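Side-chain contacts in rhamnosidase B (PDB 2OKX), which hydrolyses terminal alpha-L-rhamnose residues from glycosides, as an alpha-L-rhamnosidase of glycoside hydrolase family 78: residues A[439-444]-A[522-527]; A[504-509]-A[835-840]; A[445-450]-A[553-558]. All blocks are in the same frame, centred on the assembly; numbering follows the deposited sequence.

The three contacts lead from a beta-sandwich to the helical barrel, the domain that in family 78 carries the active site. Contact 1 joins two sheets of the concanavalin-like domain, with a calcium ion at its far end; contacts 2 and 3 join that domain to the barrel. The centres of contacts 2 and 3 lie about 8 Å apart, and contact 1 lies about 13 Å from contact 2 and 15 Å from contact 3, centre to centre. D442 OD1 of contact 1 forms a salt bridge with R506 NE of contact 2, 2.9 Å away. Contacts 2 and 3 are probably tied by C839 N and T556 OG1, 2.7 Å apart.

Contact 1. Residues A[439-444]-A[522-527]; sequences LVIDLG and HEIYIR. With CA (calcium ion), chain C.
I441 and I524 face each other with CA atoms 8.6 Å apart, where strand 436-443 of one sheet lies over strand 520-528 of another and both run in roughly the same sense. Only side chains bridge this gap, as between the layers of a beta-sandwich. CG1 of I441 comes to 4.4 Å from CG2 of I524, a loose meeting of one branch with another; I420, from a neighbouring loop, packs against both isoleucines. L443 and I526 meet more closely, CD1 of L443 lying 4.1 Å from CG2 of I526, and the two side chains cross at about a right angle. With I526 CG1 anti to the backbone N (chi1 -172°), it is the short CG2 branch that reaches the leucine.

Polar groups are kept to the margins. The D442 carboxylate takes no part in the interface; D442 OD1 accepts from G444 N at 2.7 Å, from 58° above the carboxylate plane, closing an Asx turn where the chain leaves the sheet. At the other end, H522 and E523 together face E454 in a classic beta bulge. There H522 O binds the calcium ion at 2.6 Å, together with V423 O, three waters and further ligands. Water 1, one of these ligands, donates to E523 OE1 at 3.0 Å, making the glutamate a second-shell partner of the metal. E523 also forms a salt bridge with K202.

The two strands therefore meet by apolar packing alone, without directional bonds between them, while the calcium site and the Asx turn probably help to set the backbone at the borders.

Contact 2. Residues A[504-509]-A[835-840]; sequences GFRYLF and DATTCW
R506 reaches across to D835, its NH1 donating to OD2 at 2.8 Å with an N-H...O angle of 151°. R506 NH2 adds a weak bond of 3.2 Å to the same D835 OD2, completing a salt bridge that uses one carboxylate oxygen. That oxygen sits near the guanidinium plane, but NH1 comes from above the carboxylate plane, and the guanidinium and carboxylate planes are 71° apart. R506 NE pairs with D442 OD1 in a second salt bridge. Water 4 supports the pair, accepting from R506 NH1, donating to D835 O and bonding T837 OG1 at 2.8 Å; T837 OG1 is also bonded to E446 N. Water 5 donates to D835 OD2 at 2.8 Å and has a weak link to Y507 OH.

The extended R506 chain, its CG anti to N (chi1 166°), runs alongside Y507, whose ring face covers CG and whose OH stands 3.2 Å above the plane of the R506 guanidinium, over its centre. T837 CG2 packs obliquely against R506 NH1 at 3.9 Å. With an alanine in place of R506, D835 and D442 would probably both lose their charged mate, and the Y507 ring part of what it packs on.

R506 and Y507 form a classic beta bulge opposite V468, at the corner between strands 503-505 and 507-513. D835 is the C-prime residue of the Schellman motif ending helix 817-833, and T838, farther along its loop, packs on helix 544-559.

Contact 3. Residues A[445-450]-A[553-558]; sequences AERSGF and SRHTTR
The imidazole of H555 meets E446 edge-on, with E446 O only 7° out of the ring plane; in the R558 conformer given, R558 CZ lies in the same plane at the ND1 side. A445 CB, 4.3 Å from H555 NE2, and R447 NH1, 4.1 Å from H555 CE1, approach the ring obliquely. The R447 guanidinium stands almost perpendicular to the ring, at 88°, and its NH1 is bonded to Q528.

H555 CG lies anti to the backbone N, which sends the ring off helix 544-559 toward strand 446-448. There H555 NE2 donates to E446 O at 2.8 Å in a nearly straight bond of 169°. In one of the two modelled conformers of R558, nearly one turn along the helix, R558 NH2 donates to H555 ND1 at 3.0 Å, with a weak bond from NE.

The NE2 bond, joined at ND1 by R558 in that conformer, probably limits rotation of the ring and links the barrel helix to a backbone carbonyl of the concanavalin-like domain. When R558 donates to ND1, the pattern is consistent with a neutral imidazole, and the nearby charge of R447 would probably disfavour a second proton.

Contact 1. Residues A[439-444]-A[522-527]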
loop_
_atom_site.group_PDB
_atom_site.type_symbol
_atom_site.label_atom_id
_atom_site.label_comp_id
_atom_site.label_asym_id
_atom_site.label_seq_id
_atom_site.Cartn_x
_atom_site.Cartn_y
_atom_site.Cartn_z
ATOM N N LEU A 439 -0.309 -17.045 -19.881
ATOM C CA LEU A 439 -0.194 -18.027 -18.811
ATOM C C LEU A 439 -0.665 -17.370 -17.520
ATOM O O LEU A 439 -0.258 -16.252 -17.221
ATOM C CB LEU A 439 1.264 -18.450 -18.621
ATOM C CG LEU A 439 1.827 -19.680 -19.331
ATOM C CD1 LEU A 439 1.527 -19.635 -20.808
ATOM C CD2 LEU A 439 3.327 -19.739 -19.071
ATOM N N VAL A 440 -1.531 -18.043 -16.768
ATOM C CA VAL A 440 -1.962 -17.504 -15.480
ATOM C C VAL A 440 -1.253 -18.372 -14.450
ATOM O O VAL A 440 -1.557 -19.556 -14.301
ATOM C CB VAL A 440 -3.493 -17.581 -15.275
ATOM C CG1 VAL A 440 -3.845 -17.120 -13.860
ATOM C CG2 VAL A 440 -4.195 -16.675 -16.280
ATOM N N ILE A 441 -0.281 -17.771 -13.774
ATOM C CA ILE A 441 0.531 -18.448 -12.774
ATOM C C ILE A 441 -0.048 -18.178 -11.391
ATOM O O ILE A 441 -0.227 -17.025 -11.021
ATOM C CB ILE A 441 1.982 -17.906 -12.806
ATOM C CG1 ILE A 441 2.564 -18.041 -14.219
ATOM C CG2 ILE A 441 2.838 -18.631 -11.790
ATOM C CD1 ILE A 441 2.616 -19.448 -14.729
ATOM N N ASP A 442 -0.331 -19.234 -10.636
ATOM C CA ASP A 442 -0.890 -19.087 -9.289
ATOM C C ASP A 442 0.190 -19.310 -8.237
ATOM O O ASP A 442 0.737 -20.408 -8.123
ATOM C CB ASP A 442 -2.027 -20.097 -9.077
ATOM C CG ASP A 442 -2.754 -19.908 -7.747
ATOM O OD1 ASP A 442 -2.366 -19.024 -6.951
ATOM O OD2 ASP A 442 -3.725 -20.654 -7.502
ATOM N N LEU A 443 0.497 -18.266 -7.468
ATOM C CA LEU A 443 1.501 -18.376 -6.416
ATOM C C LEU A 443 1.012 -19.289 -5.286
ATOM O O LEU A 443 1.814 -19.790 -4.505
ATOM C CB LEU A 443 1.838 -16.993 -5.838
ATOM C CG LEU A 443 2.520 -15.990 -6.770
ATOM C CD1 LEU A 443 2.981 -14.778 -5.965
ATOM C CD2 LEU A 443 3.710 -16.653 -7.457
ATOM N N GLY A 444 -0.301 -19.499 -5.207
ATOM C CA GLY A 444 -0.863 -20.350 -4.166
ATOM C C GLY A 444 -1.428 -19.520 -3.027
ATOM O O GLY A 444 -2.288 -19.966 -2.266
ATOM N N HIS A 522 12.465 -20.992 -18.408
ATOM C CA HIS A 522 13.225 -21.778 -17.445
ATOM C C HIS A 522 12.648 -21.652 -16.046
ATOM O O HIS A 522 12.673 -22.606 -15.272
ATOM C CB HIS A 522 14.699 -21.363 -17.449
ATOM C CG HIS A 522 15.457 -21.874 -18.635
ATOM N ND1 HIS A 522 15.367 -21.296 -19.882
ATOM C CD2 HIS A 522 16.271 -22.947 -18.776
ATOM C CE1 HIS A 522 16.091 -21.991 -20.742
ATOM N NE2 HIS A 522 16.649 -22.998 -20.097
ATOM N N GLU A 523 12.141 -20.470 -15.721
ATOM C CA GLU A 523 11.517 -20.239 -14.426
ATOM C C GLU A 523 10.875 -18.867 -14.297
ATOM O O GLU A 523 11.350 -17.880 -14.865
ATOM C CB GLU A 523 12.515 -20.435 -13.282
ATOM C CG GLU A 523 13.759 -19.570 -13.342
ATOM C CD GLU A 523 14.682 -19.826 -12.164
ATOM O OE1 GLU A 523 14.878 -21.009 -11.819
ATOM O OE2 GLU A 523 15.216 -18.857 -11.584
ATOM N N ILE A 524 9.766 -18.837 -13.566
ATOM C CA ILE A 524 9.029 -17.616 -13.279
ATOM C C ILE A 524 8.813 -17.757 -11.774
ATOM O O ILE A 524 8.427 -18.827 -11.292
ATOM C CB ILE A 524 7.681 -17.553 -14.059
ATOM C CG1 ILE A 524 6.880 -16.317 -13.639
ATOM C CG2 ILE A 524 6.873 -18.808 -13.832
ATOM C CD1 ILE A 524 7.550 -14.990 -13.966
ATOM N N TYR A 525 9.094 -16.697 -11.029
ATOM C CA TYR A 525 8.978 -16.761 -9.577
ATOM C C TYR A 525 8.876 -15.365 -8.991
ATOM O O TYR A 525 8.840 -14.373 -9.718
ATOM C CB TYR A 525 10.230 -17.424 -9.007
ATOM C CG TYR A 525 11.497 -16.702 -9.426
ATOM C CD1 TYR A 525 12.154 -17.028 -10.615
ATOM C CD2 TYR A 525 11.993 -15.636 -8.674
ATOM C CE1 TYR A 525 13.273 -16.304 -11.046
ATOM C CE2 TYR A 525 13.101 -14.909 -9.094
ATOM C CZ TYR A 525 13.736 -15.247 -10.281
ATOM O OH TYR A 525 14.822 -14.511 -10.697
ATOM N N ILE A 526 8.834 -15.297 -7.666
ATOM C CA ILE A 526 8.794 -14.012 -6.991
ATOM C C ILE A 526 9.809 -14.029 -5.865
ATOM O O ILE A 526 10.000 -15.053 -5.207
ATOM C CB ILE A 526 7.393 -13.689 -6.395
ATOM C CG1 ILE A 526 7.386 -12.246 -5.879
ATOM C CG2 ILE A 526 7.049 -14.660 -5.245
ATOM C CD1 ILE A 526 6.024 -11.735 -5.425
ATOM N N ARG A 527 10.506 -12.916 -5.677
ATOM C CA ARG A 527 11.446 -12.825 -4.576
ATOM C C ARG A 527 10.642 -12.070 -3.533
ATOM O O ARG A 527 10.535 -10.841 -3.575
ATOM C CB ARG A 527 12.711 -12.055 -4.985
ATOM C CG ARG A 527 13.537 -12.778 -6.056
ATOM C CD ARG A 527 14.826 -12.035 -6.411
ATOM N NE ARG A 527 15.773 -12.033 -5.301
ATOM C CZ ARG A 527 16.542 -13.063 -4.961
ATOM N NH1 ARG A 527 16.497 -14.198 -5.652
ATOM N NH2 ARG A 527 17.347 -12.965 -3.914
HETATM CA CA CA C . 14.498 -24.332 -14.625
HETATM O O HOH W 1 13.859 -23.774 -12.463
HETATM O O HOH W 2 15.224 -24.804 -16.864
HETATM O O HOH W 3 12.424 -25.284 -15.016
#

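Contact 2. Residues A[504-509]-A[835-840]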
loop_
_atom_site.group_PDB
_atom_site.type_symbol
_atom_site.label_atom_id
_atom_site.label_comp_id
_atom_site.label_asym_id
_atom_site.label_seq_id
_atom_site.Cartn_x
_atom_site.Cartn_y
_atom_site.Cartn_z
ATOM N N GLY A 504 2.206 -6.662 -5.149
ATOM C CA GLY A 504 1.508 -7.605 -4.294
ATOM C C GLY A 504 0.421 -8.234 -5.141
ATOM O O GLY A 504 -0.309 -7.525 -5.837
ATOM N N PHE A 505 0.315 -9.556 -5.101
ATOM C CA PHE A 505 -0.680 -10.261 -5.900
ATOM C C PHE A 505 -0.603 -11.754 -5.604
ATOM O O PHE A 505 0.312 -12.213 -4.923
ATOM C CB PHE A 505 -0.375 -10.044 -7.387
ATOM C CG PHE A 505 0.952 -10.614 -7.815
ATOM C CD1 PHE A 505 1.043 -11.914 -8.304
ATOM C CD2 PHE A 505 2.121 -9.874 -7.666
ATOM C CE1 PHE A 505 2.277 -12.472 -8.637
ATOM C CE2 PHE A 505 3.367 -10.423 -7.996
ATOM C CZ PHE A 505 3.445 -11.725 -8.481
ATOM N N ARG A 506 -1.575 -12.505 -6.107
ATOM C CA ARG A 506 -1.557 -13.951 -5.947
ATOM C C ARG A 506 -1.428 -14.598 -7.323
ATOM O O ARG A 506 -0.695 -15.566 -7.491
ATOM C CB ARG A 506 -2.834 -14.478 -5.273
ATOM C CG ARG A 506 -2.950 -15.996 -5.414
ATOM C CD ARG A 506 -4.017 -16.667 -4.541
ATOM N NE ARG A 506 -4.129 -18.081 -4.907
ATOM C CZ ARG A 506 -5.005 -18.945 -4.393
ATOM N NH1 ARG A 506 -5.869 -18.566 -3.462
ATOM N NH2 ARG A 506 -5.037 -20.193 -4.842
ATOM N N TYR A 507 -2.143 -14.053 -8.304
ATOM C CA TYR A 507 -2.135 -14.604 -9.660
ATOM C C TYR A 507 -1.387 -13.694 -10.620
ATOM O O TYR A 507 -1.614 -12.491 -10.641
ATOM C CB TYR A 507 -3.570 -14.774 -10.161
ATOM C CG TYR A 507 -4.454 -15.540 -9.204
ATOM C CD1 TYR A 507 -4.539 -16.935 -9.257
ATOM C CD2 TYR A 507 -5.209 -14.867 -8.246
ATOM C CE1 TYR A 507 -5.364 -17.642 -8.375
ATOM C CE2 TYR A 507 -6.032 -15.559 -7.362
ATOM C CZ TYR A 507 -6.108 -16.941 -7.433
ATOM O OH TYR A 507 -6.953 -17.609 -6.579
ATOM N N LEU A 508 -0.502 -14.276 -11.422
ATOM C CA LEU A 508 0.264 -13.498 -12.381
ATOM C C LEU A 508 -0.094 -13.854 -13.816
ATOM O O LEU A 508 0.024 -15.008 -14.236
ATOM C CB LEU A 508 1.765 -13.722 -12.176
ATOM C CG LEU A 508 2.701 -12.899 -13.072
ATOM C CD1 LEU A 508 2.646 -11.431 -12.666
ATOM C CD2 LEU A 508 4.126 -13.417 -12.940
ATOM N N PHE A 509 -0.558 -12.864 -14.564
ATOM C CA PHE A 509 -0.863 -13.082 -15.968
ATOM C C PHE A 509 0.456 -12.822 -16.682
ATOM O O PHE A 509 0.956 -11.698 -16.667
ATOM C CB PHE A 509 -1.917 -12.091 -16.474
ATOM C CG PHE A 509 -3.322 -12.446 -16.087
ATOM C CD1 PHE A 509 -3.779 -12.242 -14.788
ATOM C CD2 PHE A 509 -4.191 -12.995 -17.026
ATOM C CE1 PHE A 509 -5.089 -12.582 -14.429
ATOM C CE2 PHE A 509 -5.499 -13.338 -16.679
ATOM C CZ PHE A 509 -5.948 -13.131 -15.378
ATOM N N ASP A 835 -11.649 -18.880 -0.864
ATOM C CA ASP A 835 -10.233 -19.244 -0.902
ATOM C C ASP A 835 -9.255 -18.116 -0.567
ATOM O O ASP A 835 -8.158 -18.050 -1.117
ATOM C CB ASP A 835 -9.891 -19.844 -2.275
ATOM C CG ASP A 835 -8.566 -20.587 -2.275
ATOM O OD1 ASP A 835 -8.225 -21.200 -1.243
ATOM O OD2 ASP A 835 -7.870 -20.575 -3.312
ATOM N N ALA A 836 -9.647 -17.235 0.345
ATOM C CA ALA A 836 -8.771 -16.143 0.747
ATOM C C ALA A 836 -7.536 -16.708 1.457
ATOM O O ALA A 836 -7.621 -17.707 2.172
ATOM C CB ALA A 836 -9.517 -15.185 1.681
ATOM N N THR A 837 -6.386 -16.081 1.247
ATOM C CA THR A 837 -5.167 -16.526 1.908
ATOM C C THR A 837 -4.673 -15.378 2.779
ATOM O O THR A 837 -3.634 -15.477 3.432
ATOM C CB THR A 837 -4.076 -16.937 0.886
ATOM O OG1 THR A 837 -3.911 -15.904 -0.093
ATOM C CG2 THR A 837 -4.468 -18.242 0.190
ATOM N N THR A 838 -5.445 -14.293 2.770
ATOM C CA THR A 838 -5.170 -13.089 3.548
ATOM C C THR A 838 -6.515 -12.465 3.924
ATOM O O THR A 838 -7.550 -12.832 3.367
ATOM C CB THR A 838 -4.329 -12.058 2.740
ATOM O OG1 THR A 838 -4.961 -11.797 1.481
ATOM C CG2 THR A 838 -2.927 -12.592 2.488
ATOM N N CYS A 839 -6.500 -11.521 4.863
ATOM C CA CYS A 839 -7.724 -10.870 5.322
ATOM C C CYS A 839 -8.152 -9.678 4.477
ATOM O O CYS A 839 -7.361 -8.766 4.211
ATOM C CB CYS A 839 -7.557 -10.427 6.775
ATOM S SG CYS A 839 -7.096 -11.794 7.855
ATOM N N TRP A 840 -9.423 -9.689 4.090
ATOM C CA TRP A 840 -10.003 -8.641 3.258
ATOM C C TRP A 840 -10.034 -7.275 3.912
ATOM O O TRP A 840 -10.203 -7.151 5.123
ATOM C CB TRP A 840 -11.437 -9.000 2.859
ATOM C CG TRP A 840 -11.572 -10.248 2.054
ATOM C CD1 TRP A 840 -10.568 -10.975 1.473
ATOM C CD2 TRP A 840 -12.792 -10.916 1.728
ATOM N NE1 TRP A 840 -11.095 -12.059 0.807
ATOM C CE2 TRP A 840 -12.458 -12.044 0.948
ATOM C CE3 TRP A 840 -14.141 -10.670 2.022
ATOM C CZ2 TRP A 840 -13.424 -12.929 0.457
ATOM C CZ3 TRP A 840 -15.101 -11.551 1.534
ATOM C CH2 TRP A 840 -14.735 -12.667 0.759
HETATM O O HOH W 4 -5.993 -16.005 -1.982
HETATM O O HOH W 5 -9.014 -20.247 -5.810
#

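Contact 3. Residues A[445-450]-A[553-558]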
loop_
_atom_site.group_PDB
_atom_site.type_symbol
_atom_site.label_atom_id
_atom_site.label_comp_id
_atom_site.label_asym_id
_atom_site.label_seq_id
_atom_site.Cartn_x
_atom_site.Cartn_y
_atom_site.Cartn_z
ATOM N N ALA A 445 -0.930 -18.296 -2.919
ATOM C CA ALA A 445 -1.367 -17.366 -1.893
ATOM C C ALA A 445 -0.882 -15.986 -2.288
ATOM O O ALA A 445 -0.050 -15.837 -3.180
ATOM C CB ALA A 445 -0.778 -17.753 -0.535
ATOM N N GLU A 446 -1.412 -14.973 -1.625
ATOM C CA GLU A 446 -0.992 -13.615 -1.891
ATOM C C GLU A 446 0.475 -13.537 -1.482
ATOM O O GLU A 446 0.892 -14.194 -0.526
ATOM C CB GLU A 446 -1.818 -12.648 -1.039
ATOM C CG GLU A 446 -1.487 -11.172 -1.222
ATOM C CD GLU A 446 -2.485 -10.453 -2.115
ATOM O OE1 GLU A 446 -2.458 -9.202 -2.145
ATOM O OE2 GLU A 446 -3.294 -11.131 -2.785
ATOM N N ARG A 447 1.264 -12.771 -2.230
ATOM C CA ARG A 447 2.665 -12.567 -1.891
ATOM C C ARG A 447 3.014 -11.121 -2.232
ATOM O O ARG A 447 2.244 -10.425 -2.898
ATOM C CB ARG A 447 3.581 -13.553 -2.634
ATOM C CG ARG A 447 3.432 -15.006 -2.149
ATOM C CD ARG A 447 4.648 -15.862 -2.484
ATOM N NE ARG A 447 4.495 -17.256 -2.057
ATOM C CZ ARG A 447 4.462 -17.669 -0.790
ATOM N NH1 ARG A 447 4.574 -16.804 0.209
ATOM N NH2 ARG A 447 4.318 -18.960 -0.518
ATOM N N SER A 448 4.157 -10.657 -1.747
ATOM C CA SER A 448 4.583 -9.288 -1.995
ATOM C C SER A 448 6.072 -9.306 -2.270
ATOM O O SER A 448 6.856 -9.808 -1.461
ATOM C CB SER A 448 4.284 -8.417 -0.769
ATOM O OG SER A 448 4.743 -7.087 -0.939
ATOM N N GLY A 449 6.471 -8.768 -3.415
ATOM C CA GLY A 449 7.884 -8.770 -3.728
ATOM C C GLY A 449 8.254 -8.449 -5.159
ATOM O O GLY A 449 7.518 -7.768 -5.881
ATOM N N PHE A 450 9.399 -8.979 -5.569
ATOM C CA PHE A 450 9.953 -8.730 -6.892
ATOM C C PHE A 450 9.850 -9.911 -7.845
ATOM O O PHE A 450 10.449 -10.970 -7.624
ATOM C CB PHE A 450 11.408 -8.299 -6.713
ATOM C CG PHE A 450 11.587 -7.259 -5.637
ATOM C CD1 PHE A 450 11.157 -5.946 -5.841
ATOM C CD2 PHE A 450 12.113 -7.605 -4.397
ATOM C CE1 PHE A 450 11.245 -4.997 -4.821
ATOM C CE2 PHE A 450 12.205 -6.661 -3.367
ATOM C CZ PHE A 450 11.769 -5.355 -3.582
ATOM N N SER A 553 -4.572 -14.553 9.026
ATOM C CA SER A 553 -4.318 -13.310 9.749
ATOM C C SER A 553 -2.810 -13.109 9.892
ATOM O O SER A 553 -2.302 -11.996 9.765
ATOM C CB SER A 553 -4.967 -13.347 11.142
ATOM O OG SER A 553 -6.386 -13.328 11.056
ATOM N N ARG A 554 -2.096 -14.197 10.162
ATOM C CA ARG A 554 -0.646 -14.139 10.313
ATOM C C ARG A 554 -0.009 -13.783 8.964
ATOM O O ARG A 554 0.892 -12.945 8.890
ATOM C CB ARG A 554 -0.126 -15.500 10.794
ATOM C CG ARG A 554 1.303 -15.516 11.337
ATOM C CD ARG A 554 2.272 -16.276 10.433
ATOM N NE ARG A 554 1.842 -17.639 10.099
ATOM C CZ ARG A 554 2.110 -18.738 10.802
ATOM N NH1 ARG A 554 1.659 -19.912 10.376
ATOM N NH2 ARG A 554 2.826 -18.685 11.918
ATOM N N HIS A 555 -0.474 -14.423 7.897
ATOM C CA HIS A 555 0.087 -14.153 6.576
ATOM C C HIS A 555 -0.167 -12.709 6.140
ATOM O O HIS A 555 0.710 -12.061 5.571
ATOM C CB HIS A 555 -0.488 -15.119 5.539
ATOM C CG HIS A 555 0.231 -15.078 4.228
ATOM N ND1 HIS A 555 1.592 -15.271 4.124
ATOM C CD2 HIS A 555 -0.213 -14.842 2.971
ATOM C CE1 HIS A 555 1.956 -15.154 2.859
ATOM N NE2 HIS A 555 0.879 -14.895 2.139
ATOM N N THR A 556 -1.365 -12.204 6.414
ATOM C CA THR A 556 -1.713 -10.834 6.045
ATOM C C THR A 556 -0.764 -9.847 6.731
ATOM O O THR A 556 -0.281 -8.894 6.121
ATOM C CB THR A 556 -3.149 -10.487 6.478
ATOM O OG1 THR A 556 -4.061 -11.435 5.916
ATOM C CG2 THR A 556 -3.524 -9.078 6.005
ATOM N N THR A 557 -0.512 -10.087 8.012
ATOM C CA THR A 557 0.361 -9.224 8.799
ATOM C C THR A 557 1.775 -9.229 8.237
ATOM O O THR A 557 2.403 -8.184 8.115
ATOM C CB THR A 557 0.367 -9.678 10.268
ATOM O OG1 THR A 557 -0.981 -9.679 10.754
ATOM C CG2 THR A 557 1.215 -8.731 11.130
ATOM N N ARG A 558 2.267 -10.412 7.891
ATOM C CA ARG A 558 3.599 -10.558 7.317
ATOM C C ARG A 558 3.740 -9.702 6.056
ATOM O O ARG A 558 4.690 -8.930 5.923
ATOM C CB ARG A 558 3.848 -12.035 6.994
ATOM C CG ARG A 558 5.202 -12.376 6.394
ATOM C CD ARG A 558 5.467 -13.866 6.590
ATOM N NE ARG A 558 4.284 -14.667 6.276
ATOM C CZ ARG A 558 4.014 -15.852 6.818
ATOM N NH1 ARG A 558 4.845 -16.377 7.709
ATOM N NH2 ARG A 558 2.910 -16.507 6.480
#